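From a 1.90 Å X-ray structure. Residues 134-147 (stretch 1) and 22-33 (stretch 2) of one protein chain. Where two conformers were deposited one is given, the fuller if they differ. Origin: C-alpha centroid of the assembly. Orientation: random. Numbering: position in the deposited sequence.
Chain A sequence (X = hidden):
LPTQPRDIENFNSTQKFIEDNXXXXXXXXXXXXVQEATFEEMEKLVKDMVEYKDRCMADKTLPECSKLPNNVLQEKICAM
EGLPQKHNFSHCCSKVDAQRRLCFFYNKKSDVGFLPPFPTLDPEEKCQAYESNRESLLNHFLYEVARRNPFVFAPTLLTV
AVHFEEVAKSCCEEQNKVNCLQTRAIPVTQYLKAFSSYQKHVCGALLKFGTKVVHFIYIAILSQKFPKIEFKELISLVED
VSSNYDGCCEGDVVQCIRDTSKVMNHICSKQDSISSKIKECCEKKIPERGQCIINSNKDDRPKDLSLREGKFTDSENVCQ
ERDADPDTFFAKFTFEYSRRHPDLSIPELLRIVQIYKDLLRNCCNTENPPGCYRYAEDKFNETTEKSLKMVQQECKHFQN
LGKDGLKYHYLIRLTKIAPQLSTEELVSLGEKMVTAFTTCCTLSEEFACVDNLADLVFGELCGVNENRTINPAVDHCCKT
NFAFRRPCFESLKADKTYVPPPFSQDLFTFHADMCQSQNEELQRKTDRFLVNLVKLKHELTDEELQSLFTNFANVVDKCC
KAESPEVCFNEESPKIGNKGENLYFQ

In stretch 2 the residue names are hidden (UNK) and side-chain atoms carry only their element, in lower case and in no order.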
# COMPACT_ATOMS: atom_id res chain seq x y z
N ARG A 134 -0.23 30.03 8.64
CA ARG A 134 -0.85 28.86 8.06
C ARG A 134 0.03 28.16 7.01
O ARG A 134 -0.04 26.93 6.86
CB ARG A 134 -2.17 29.29 7.41
CG ARG A 134 -3.02 28.17 6.80
CD ARG A 134 -4.13 28.70 5.90
NE ARG A 134 -4.40 27.80 4.77
CZ ARG A 134 -3.88 27.88 3.54
NH1 ARG A 134 -3.05 28.88 3.20
NH2 ARG A 134 -4.20 26.97 2.62
N GLU A 135 0.80 28.94 6.25
CA GLU A 135 1.68 28.43 5.22
C GLU A 135 2.80 27.64 5.92
O GLU A 135 3.11 26.51 5.52
CB GLU A 135 2.26 29.58 4.37
CG GLU A 135 2.14 29.41 2.86
CD GLU A 135 2.64 30.64 2.09
OE1 GLU A 135 3.78 31.09 2.36
OE2 GLU A 135 1.91 31.16 1.20
N SER A 136 3.37 28.20 6.97
CA SER A 136 4.38 27.48 7.77
C SER A 136 3.91 26.16 8.38
O SER A 136 4.69 25.20 8.44
CB SER A 136 4.92 28.34 8.89
OG SER A 136 5.99 27.67 9.55
N LEU A 137 2.65 26.11 8.82
CA LEU A 137 2.12 24.92 9.48
C LEU A 137 1.92 23.83 8.47
O LEU A 137 2.28 22.69 8.72
CB LEU A 137 0.78 25.22 10.16
CG LEU A 137 0.22 24.05 10.99
CD1 LEU A 137 0.76 24.11 12.40
CD2 LEU A 137 -1.30 24.05 10.98
N LEU A 138 1.31 24.16 7.35
CA LEU A 138 1.06 23.19 6.31
C LEU A 138 2.39 22.74 5.68
O LEU A 138 2.52 21.57 5.34
CB LEU A 138 0.11 23.76 5.25
CG LEU A 138 -0.68 22.76 4.39
CD1 LEU A 138 -2.18 23.05 4.40
CD2 LEU A 138 -0.18 22.71 2.95
N ASN A 139 3.35 23.66 5.51
CA ASN A 139 4.67 23.30 5.00
C ASN A 139 5.35 22.26 5.90
O ASN A 139 5.83 21.26 5.40
CB ASN A 139 5.60 24.50 4.84
CG ASN A 139 5.30 25.32 3.59
OD1 ASN A 139 4.58 24.89 2.69
ND2 ASN A 139 5.87 26.53 3.53
N HIS A 140 5.34 22.49 7.22
CA HIS A 140 5.97 21.55 8.16
C HIS A 140 5.21 20.22 8.25
O HIS A 140 5.83 19.14 8.27
CB HIS A 140 6.16 22.19 9.55
CG HIS A 140 7.07 21.42 10.45
ND1 HIS A 140 8.38 21.78 10.68
CD2 HIS A 140 6.86 20.29 11.17
CE1 HIS A 140 8.93 20.90 11.50
NE2 HIS A 140 8.03 20.00 11.82
N PHE A 141 3.88 20.27 8.26
CA PHE A 141 3.04 19.04 8.18
C PHE A 141 3.38 18.13 6.98
O PHE A 141 3.60 16.93 7.14
CB PHE A 141 1.54 19.43 8.09
CG PHE A 141 0.63 18.28 7.74
CD1 PHE A 141 0.18 17.40 8.72
CD2 PHE A 141 0.23 18.07 6.43
CE1 PHE A 141 -0.64 16.34 8.41
CE2 PHE A 141 -0.60 17.02 6.10
CZ PHE A 141 -1.02 16.15 7.10
N LEU A 142 3.42 18.74 5.80
CA LEU A 142 3.70 18.09 4.57
C LEU A 142 5.13 17.50 4.52
O LEU A 142 5.30 16.37 4.07
CB LEU A 142 3.48 19.07 3.43
CG LEU A 142 2.96 18.66 2.08
CD1 LEU A 142 1.91 17.56 2.15
CD2 LEU A 142 2.40 19.89 1.36
N TYR A 143 6.12 18.27 4.96
CA TYR A 143 7.46 17.74 5.24
C TYR A 143 7.44 16.48 6.10
O TYR A 143 8.07 15.47 5.76
CB TYR A 143 8.31 18.82 5.89
CG TYR A 143 9.58 18.41 6.55
CD1 TYR A 143 10.69 18.07 5.79
CD2 TYR A 143 9.72 18.44 7.94
CE1 TYR A 143 11.89 17.70 6.39
CE2 TYR A 143 10.92 18.09 8.56
CZ TYR A 143 12.01 17.75 7.77
OH TYR A 143 13.19 17.43 8.37
N GLU A 144 6.74 16.54 7.24
CA GLU A 144 6.80 15.47 8.22
C GLU A 144 6.06 14.23 7.71
O GLU A 144 6.55 13.08 7.89
CB GLU A 144 6.26 15.92 9.60
CG GLU A 144 7.07 17.04 10.31
CD GLU A 144 8.48 16.68 10.78
OE1 GLU A 144 8.91 15.53 10.61
OE2 GLU A 144 9.17 17.59 11.34
N VAL A 145 4.97 14.45 6.98
CA VAL A 145 4.22 13.35 6.38
C VAL A 145 4.99 12.68 5.23
O VAL A 145 5.11 11.45 5.18
CB VAL A 145 2.80 13.79 5.97
CG1 VAL A 145 2.06 12.64 5.33
CG2 VAL A 145 2.01 14.18 7.23
N ALA A 146 5.55 13.48 4.32
CA ALA A 146 6.21 12.94 3.13
C ALA A 146 7.48 12.13 3.43
O ALA A 146 7.67 11.07 2.87
CB ALA A 146 6.53 14.05 2.17
N ARG A 147 8.30 12.59 4.37
CA ARG A 147 9.50 11.84 4.74
C ARG A 147 9.17 10.52 5.40
O ARG A 147 9.96 9.57 5.27
CB ARG A 147 10.46 12.69 5.62
CG ARG A 147 9.91 13.10 6.99
CD ARG A 147 10.58 14.38 7.52
NE ARG A 147 12.03 14.20 7.64
CZ ARG A 147 12.74 14.22 8.75
NH1 ARG A 147 12.14 14.48 9.92
NH2 ARG A 147 14.04 13.98 8.71
N UNK A 22 3.98 25.04 -6.15
CA UNK A 22 5.39 24.70 -6.32
C UNK A 22 6.17 24.51 -5.01
O UNK A 22 7.09 23.67 -4.94
c UNK A 22 6.08 25.76 -7.21
c UNK A 22 6.24 27.08 -6.45
c UNK A 22 7.34 24.07 -8.66
c UNK A 22 7.43 25.27 -7.74
N UNK A 23 5.80 25.27 -3.99
CA UNK A 23 6.40 25.17 -2.68
C UNK A 23 6.07 23.80 -2.06
O UNK A 23 6.97 23.05 -1.68
c UNK A 23 6.37 26.22 -0.31
o UNK A 23 4.99 27.78 0.92
c UNK A 23 5.96 26.34 -1.77
o UNK A 23 7.14 28.21 0.79
c UNK A 23 6.15 27.50 0.51
N UNK A 24 4.79 23.46 -2.05
CA UNK A 24 4.31 22.19 -1.51
C UNK A 24 4.87 20.95 -2.25
O UNK A 24 5.27 19.96 -1.64
o UNK A 24 0.43 26.62 1.18
c UNK A 24 1.38 24.29 -1.48
c UNK A 24 2.15 23.34 -0.79
c UNK A 24 0.80 25.37 -0.83
c UNK A 24 2.78 22.16 -1.51
c UNK A 24 2.34 23.53 0.59
c UNK A 24 1.78 24.63 1.24
c UNK A 24 1.00 25.54 0.53
N UNK A 25 4.85 21.03 -3.56
CA UNK A 25 5.38 20.03 -4.48
C UNK A 25 6.87 19.77 -4.23
O UNK A 25 7.31 18.60 -4.21
c UNK A 25 5.13 20.49 -5.94
c UNK A 25 3.63 20.38 -6.26
c UNK A 25 5.95 19.73 -6.95
c UNK A 25 3.29 21.05 -7.58
N UNK A 26 7.63 20.84 -4.08
CA UNK A 26 9.06 20.72 -3.88
C UNK A 26 9.42 20.01 -2.54
O UNK A 26 10.35 19.19 -2.48
c UNK A 26 11.21 22.00 -3.73
o UNK A 26 9.52 22.68 -5.24
c UNK A 26 9.73 22.12 -3.94
N UNK A 27 8.71 20.40 -1.49
CA UNK A 27 8.84 19.80 -0.15
C UNK A 27 8.56 18.31 -0.22
O UNK A 27 9.34 17.49 0.30
c UNK A 27 7.76 19.70 2.15
c UNK A 27 7.57 22.76 2.02
c UNK A 27 8.50 21.87 1.18
c UNK A 27 7.91 20.51 0.86
N UNK A 28 7.45 17.95 -0.89
CA UNK A 28 7.08 16.53 -0.99
C UNK A 28 8.23 15.77 -1.69
O UNK A 28 8.72 14.78 -1.15
c UNK A 28 5.81 16.30 -1.80
c UNK A 28 3.26 16.73 -1.79
c UNK A 28 5.61 14.81 -2.08
c UNK A 28 4.57 16.83 -1.04
N UNK A 29 8.68 16.25 -2.84
CA UNK A 29 9.75 15.54 -3.60
C UNK A 29 11.05 15.38 -2.76
O UNK A 29 11.64 14.31 -2.70
c UNK A 29 10.06 16.29 -4.88
N UNK A 30 11.49 16.49 -2.19
CA UNK A 30 12.74 16.55 -1.45
C UNK A 30 12.68 15.66 -0.23
O UNK A 30 13.56 14.82 -0.05
c UNK A 30 14.82 19.45 -0.10
c UNK A 30 13.07 17.98 -1.07
c UNK A 30 16.78 17.52 -0.20
c UNK A 30 16.10 19.74 0.40
c UNK A 30 15.48 17.25 -0.63
c UNK A 30 14.49 18.21 -0.58
c UNK A 30 17.10 18.78 0.31
N UNK A 31 11.57 15.75 0.50
CA UNK A 31 11.36 14.97 1.74
C UNK A 31 11.28 13.49 1.48
O UNK A 31 11.77 12.69 2.29
c UNK A 31 10.12 15.46 2.49
N UNK A 32 10.68 13.10 0.34
CA UNK A 32 10.61 11.66 -0.00
C UNK A 32 11.96 11.10 -0.47
O UNK A 32 12.31 9.99 -0.09
c UNK A 32 7.08 11.26 -1.62
n UNK A 32 6.00 10.63 -1.11
c UNK A 32 9.54 11.39 -1.08
o UNK A 32 7.22 11.54 -2.83
c UNK A 32 8.13 11.70 -0.62
N UNK A 33 12.67 11.84 -1.33
CA UNK A 33 13.96 11.42 -1.80
C UNK A 33 15.06 11.42 -0.74
O UNK A 33 15.94 10.55 -0.74
c UNK A 33 12.61 10.91 -6.73
c UNK A 33 12.47 12.20 -6.35
c UNK A 33 14.38 12.25 -3.03
c UNK A 33 13.85 10.43 -4.75
c UNK A 33 13.05 12.63 -5.15
o UNK A 33 12.05 10.50 -7.93
c UNK A 33 13.29 10.00 -5.95
c UNK A 33 13.72 11.76 -4.33

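Position 22 carries four carbons, forked at the first, one arm two carbons long; it lies out of reach of the other helix. This is Ile22. Position 23 has three carbons, the third holding two oxygens, and its CA-to-CB bond points toward stretch 1, where one of the oxygens lies near Asn139 and Glu135: a carboxylate, Glu23. Asn139 ND2 donates a hydrogen bond to Glu23 OE1 at 3.0 Å, nearly straight at 160°. Glu23 OE1 stands 3.8 Å from Glu135 OE1, like charges close together, with Glu135 exposed and poorly ordered.

Position 24 shows one carbon, then a six-carbon ring bearing one oxygen, set among Glu135, Leu138, Asn139 and Leu142. It is Tyr24, a knob in a four-residue hole. CB starts sideways, and the m rotamer brings the ring nearer: Tyr24 CE1 lies 3.2 Å from Leu138 CD2 and also 3.2 Å from Asn139 OD1, while Tyr24 OH reaches 3.7 Å from Glu135 CG.

Position 25, again four carbons forked at the first with a two-carbon arm, points away: Ile25. Position 26 has one carbon carrying an oxygen and a carbon, which makes it Thr26; out of reach of stretch 1, Thr26 OG1 bonds back to Ile22 O at 2.6 Å.

Position 27 repeats the four-carbon fork but points toward stretch 1, against Asn139, Leu142 and Tyr143. As Ile27, it packs CG2 3.9 Å from Tyr143 CB. Position 28 has the same fork, set sideways near Leu142 and Ala146; it is Ile28, with CG1 4.0 Å from Leu142 CG.

Position 29 is a single carbon pointing away, Ala29. Position 30, one carbon and an unsubstituted six-carbon ring, is Phe30, out of reach. Position 31 is a single carbon directed at stretch 1, against Tyr143, Ala146 and Arg147: Ala31. Ala31 CB meets Ala146 CB at 3.9 Å, and Arg147 CA approaches Ala31 O at 3.4 Å in a CA-H...O contact.

Position 32 has three carbons, the third with one oxygen and one nitrogen, set sideways beside Ala146: Gln32, whose CG lies 3.6 Å from Ala146 O. Position 33, one carbon and a six-carbon ring with an oxygen, is Tyr33, out of reach.

The rule is a graded one. The helices run broadly the same way at 34°, burying 651 Å². Small residues accompany the tight end, where Arg147 CA and Ala31 CA are 4.7 Å apart; Asn139 CA and Tyr24 CA are 6.6 Å apart, and an aromatic knob occupies the space. Branched aliphatics join the two ends, and a single cross-helix hydrogen bond, Asn139 to Glu23, lies beside the knob.

Stretch 2 (22-33) IEYITIIAFAQY
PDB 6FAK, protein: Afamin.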